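Local coordinates for receptor-like protein kinase ANXUR1 (Arabidopsis thaliana, PDB 6FIG) that probably acts as a cell-surface receptor kinase in plant reproduction, its malectin-like ectodomain being the part that faces outward from the membrane, at residues H285-L291 with K324-Y329. Residues are numbered along the deposited sequence; the frame is centred on the assembly and turned at random.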
loop_
_atom_site.group_PDB
_atom_site.type_symbol
_atom_site.label_atom_id
_atom_site.label_comp_id
_atom_site.label_asym_id
_atom_site.label_seq_id
_atom_site.Cartn_x
_atom_site.Cartn_y
_atom_site.Cartn_z
ATOM N N HIS A 285 -9.882 -16.847 14.988
ATOM C CA HIS A 285 -9.399 -17.230 13.675
ATOM C C HIS A 285 -8.896 -18.676 13.720
ATOM O O HIS A 285 -8.102 -19.027 14.604
ATOM C CB HIS A 285 -8.240 -16.322 13.253
ATOM C CG HIS A 285 -8.635 -14.905 13.006
ATOM N ND1 HIS A 285 -9.013 -14.446 11.763
ATOM C CD2 HIS A 285 -8.713 -13.852 13.843
ATOM C CE1 HIS A 285 -9.295 -13.159 11.851
ATOM N NE2 HIS A 285 -9.112 -12.770 13.096
ATOM N N PHE A 286 -9.329 -19.466 12.743
ATOM C CA PHE A 286 -8.959 -20.889 12.684
ATOM C C PHE A 286 -8.481 -21.290 11.309
ATOM O O PHE A 286 -8.985 -20.800 10.312
ATOM C CB PHE A 286 -10.144 -21.784 13.022
ATOM C CG PHE A 286 -10.727 -21.569 14.377
ATOM C CD1 PHE A 286 -10.158 -22.155 15.510
ATOM C CD2 PHE A 286 -11.932 -20.865 14.526
ATOM C CE1 PHE A 286 -10.748 -22.004 16.754
ATOM C CE2 PHE A 286 -12.509 -20.714 15.767
ATOM C CZ PHE A 286 -11.933 -21.292 16.884
ATOM N N CYS A 287 -7.557 -22.248 11.251
ATOM C CA CYS A 287 -7.189 -22.880 10.002
ATOM C C CYS A 287 -6.502 -24.178 10.397
ATOM O O CYS A 287 -5.519 -24.159 11.147
ATOM C CB CYS A 287 -6.254 -22.014 9.159
ATOM S SG CYS A 287 -5.776 -22.756 7.574
ATOM N N GLU A 288 -7.037 -25.282 9.914
ATOM C CA GLU A 288 -6.472 -26.586 10.216
ATOM C C GLU A 288 -5.388 -26.878 9.203
ATOM O O GLU A 288 -5.677 -27.014 8.022
ATOM C CB GLU A 288 -7.539 -27.685 10.159
ATOM C CG GLU A 288 -7.018 -29.105 10.455
ATOM C CD GLU A 288 -6.369 -29.176 11.803
ATOM O OE1 GLU A 288 -7.096 -29.004 12.799
ATOM O OE2 GLU A 288 -5.134 -29.375 11.877
ATOM N N PHE A 289 -4.142 -26.967 9.651
ATOM C CA PHE A 289 -3.029 -27.261 8.742
ATOM C C PHE A 289 -2.293 -28.574 9.028
ATOM O O PHE A 289 -1.318 -28.894 8.349
ATOM C CB PHE A 289 -2.057 -26.072 8.642
ATOM C CG PHE A 289 -1.497 -25.609 9.954
ATOM C CD1 PHE A 289 -1.894 -24.389 10.502
ATOM C CD2 PHE A 289 -0.540 -26.367 10.637
ATOM C CE1 PHE A 289 -1.380 -23.947 11.707
ATOM C CE2 PHE A 289 -0.031 -25.932 11.847
ATOM C CZ PHE A 289 -0.441 -24.713 12.378
ATOM N N GLN A 290 -2.780 -29.357 9.986
ATOM C CA GLN A 290 -2.196 -30.686 10.257
ATOM C C GLN A 290 -3.127 -31.828 9.908
ATOM O O GLN A 290 -2.742 -32.765 9.207
ATOM C CB GLN A 290 -1.779 -30.766 11.710
ATOM C CG GLN A 290 -0.659 -29.796 12.028
ATOM C CD GLN A 290 -0.016 -30.081 13.360
ATOM O OE1 GLN A 290 -0.698 -30.151 14.387
ATOM N NE2 GLN A 290 1.305 -30.221 13.359
ATOM N N LEU A 291 -4.334 -31.762 10.430
ATOM C CA LEU A 291 -5.353 -32.789 10.254
ATOM C C LEU A 291 -6.100 -32.576 8.963
ATOM O O LEU A 291 -5.926 -31.552 8.295
ATOM C CB LEU A 291 -6.316 -32.773 11.444
ATOM C CG LEU A 291 -5.631 -32.961 12.798
ATOM C CD1 LEU A 291 -6.586 -32.632 13.934
ATOM C CD2 LEU A 291 -5.097 -34.384 12.902
ATOM N N LYS A 324 -8.661 -29.107 5.030
ATOM C CA LYS A 324 -7.364 -28.621 5.479
ATOM C C LYS A 324 -6.946 -27.404 4.665
ATOM O O LYS A 324 -7.106 -27.377 3.446
ATOM C CB LYS A 324 -6.334 -29.738 5.282
ATOM C CG LYS A 324 -4.949 -29.488 5.837
ATOM C CD LYS A 324 -4.042 -30.600 5.344
ATOM C CE LYS A 324 -2.802 -30.744 6.189
ATOM N NZ LYS A 324 -2.100 -31.990 5.775
ATOM N N GLY A 325 -6.415 -26.399 5.349
ATOM C CA GLY A 325 -5.865 -25.222 4.694
ATOM C C GLY A 325 -6.837 -24.102 4.396
ATOM O O GLY A 325 -6.395 -23.049 3.957
ATOM N N ILE A 326 -8.129 -24.282 4.653
ATOM C CA ILE A 326 -9.113 -23.195 4.459
ATOM C C ILE A 326 -9.218 -22.413 5.768
ATOM O O ILE A 326 -9.513 -22.998 6.814
ATOM C CB ILE A 326 -10.498 -23.735 4.027
ATOM C CG1 ILE A 326 -10.408 -24.393 2.647
ATOM C CG2 ILE A 326 -11.556 -22.641 4.016
ATOM C CD1 ILE A 326 -11.662 -25.098 2.191
ATOM N N PRO A 327 -8.968 -21.090 5.727
ATOM C CA PRO A 327 -9.059 -20.266 6.912
ATOM C C PRO A 327 -10.508 -19.855 7.167
ATOM O O PRO A 327 -11.347 -19.866 6.263
ATOM C CB PRO A 327 -8.220 -19.038 6.542
ATOM C CG PRO A 327 -8.466 -18.888 5.076
ATOM C CD PRO A 327 -8.600 -20.293 4.539
ATOM N N MET A 328 -10.779 -19.456 8.402
ATOM C CA MET A 328 -12.097 -18.962 8.777
ATOM C C MET A 328 -11.978 -18.173 10.053
ATOM O O MET A 328 -10.944 -18.173 10.730
ATOM C CB MET A 328 -13.064 -20.127 9.010
ATOM C CG MET A 328 -12.599 -21.042 10.123
ATOM S SD MET A 328 -13.875 -22.138 10.792
ATOM C CE MET A 328 -14.885 -20.970 11.684
ATOM N N TYR A 329 -13.076 -17.532 10.410
ATOM C CA TYR A 329 -13.195 -16.936 11.716
ATOM C C TYR A 329 -14.616 -17.101 12.220
ATOM O O TYR A 329 -15.551 -17.346 11.438
ATOM C CB TYR A 329 -12.792 -15.451 11.683
ATOM C CG TYR A 329 -13.727 -14.611 10.869
ATOM C CD1 TYR A 329 -13.551 -14.484 9.503
ATOM C CD2 TYR A 329 -14.815 -13.971 11.462
ATOM C CE1 TYR A 329 -14.423 -13.744 8.725
ATOM C CE2 TYR A 329 -15.697 -13.213 10.703
ATOM C CZ TYR A 329 -15.477 -13.083 9.336
ATOM O OH TYR A 329 -16.322 -12.364 8.529
HETATM O O HOH W 1 -9.247 -25.516 7.694
#
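Phe-286 and Met-328 form a hydrogen-bonded pair where the end of strand 278-287 meets the start of strand 327-336, antiparallel; past it, strand pairing gives way to a water bridge and then one direct bond at Gly-325. Phe-286 N meets Met-328 O at 2.9 Å, almost straight at 173°, while the return bond from Met-328 N to Phe-286 O is more bent. Met-328 places CG between its backbone N and carbonyl carbon (chi1 61°), which lays CG against Phe-286 CB at 3.9 Å; after a bend at chi3, Met-328 CE lies 4.1 Å from Phe-286 CD2. On the other face, Tyr-329 CB sits over the His-285 imidazole, a CH-pi contact 4.3 Å from the centroid. Beyond Cys-287 a water accepts from Glu-288 N and donates to Ile-326 O at 2.7 Å, before Gly-325 N binds Glu-288 O at 2.8 Å. Lys-324, extended throughout, runs its methylenes along the turn, CE reaching 3.2 Å from Phe-289 O. Glu-288 OE2 holds that turn from within, taking Gln-290 N on its anti lone pair and Leu-291 N from above the carboxylate plane; OE1 forms a salt bridge with Lys-297. In this malectin-like domain, Tyr-250 of helix 247-250 and Glu-368 of strand 363-372 bind the His-285 nitrogens, Cys-287 O accepts from Asn-365 ND2, tying the strand end to a calcium-site residue, and helix 317-321 packs against Phe-286 and Met-328.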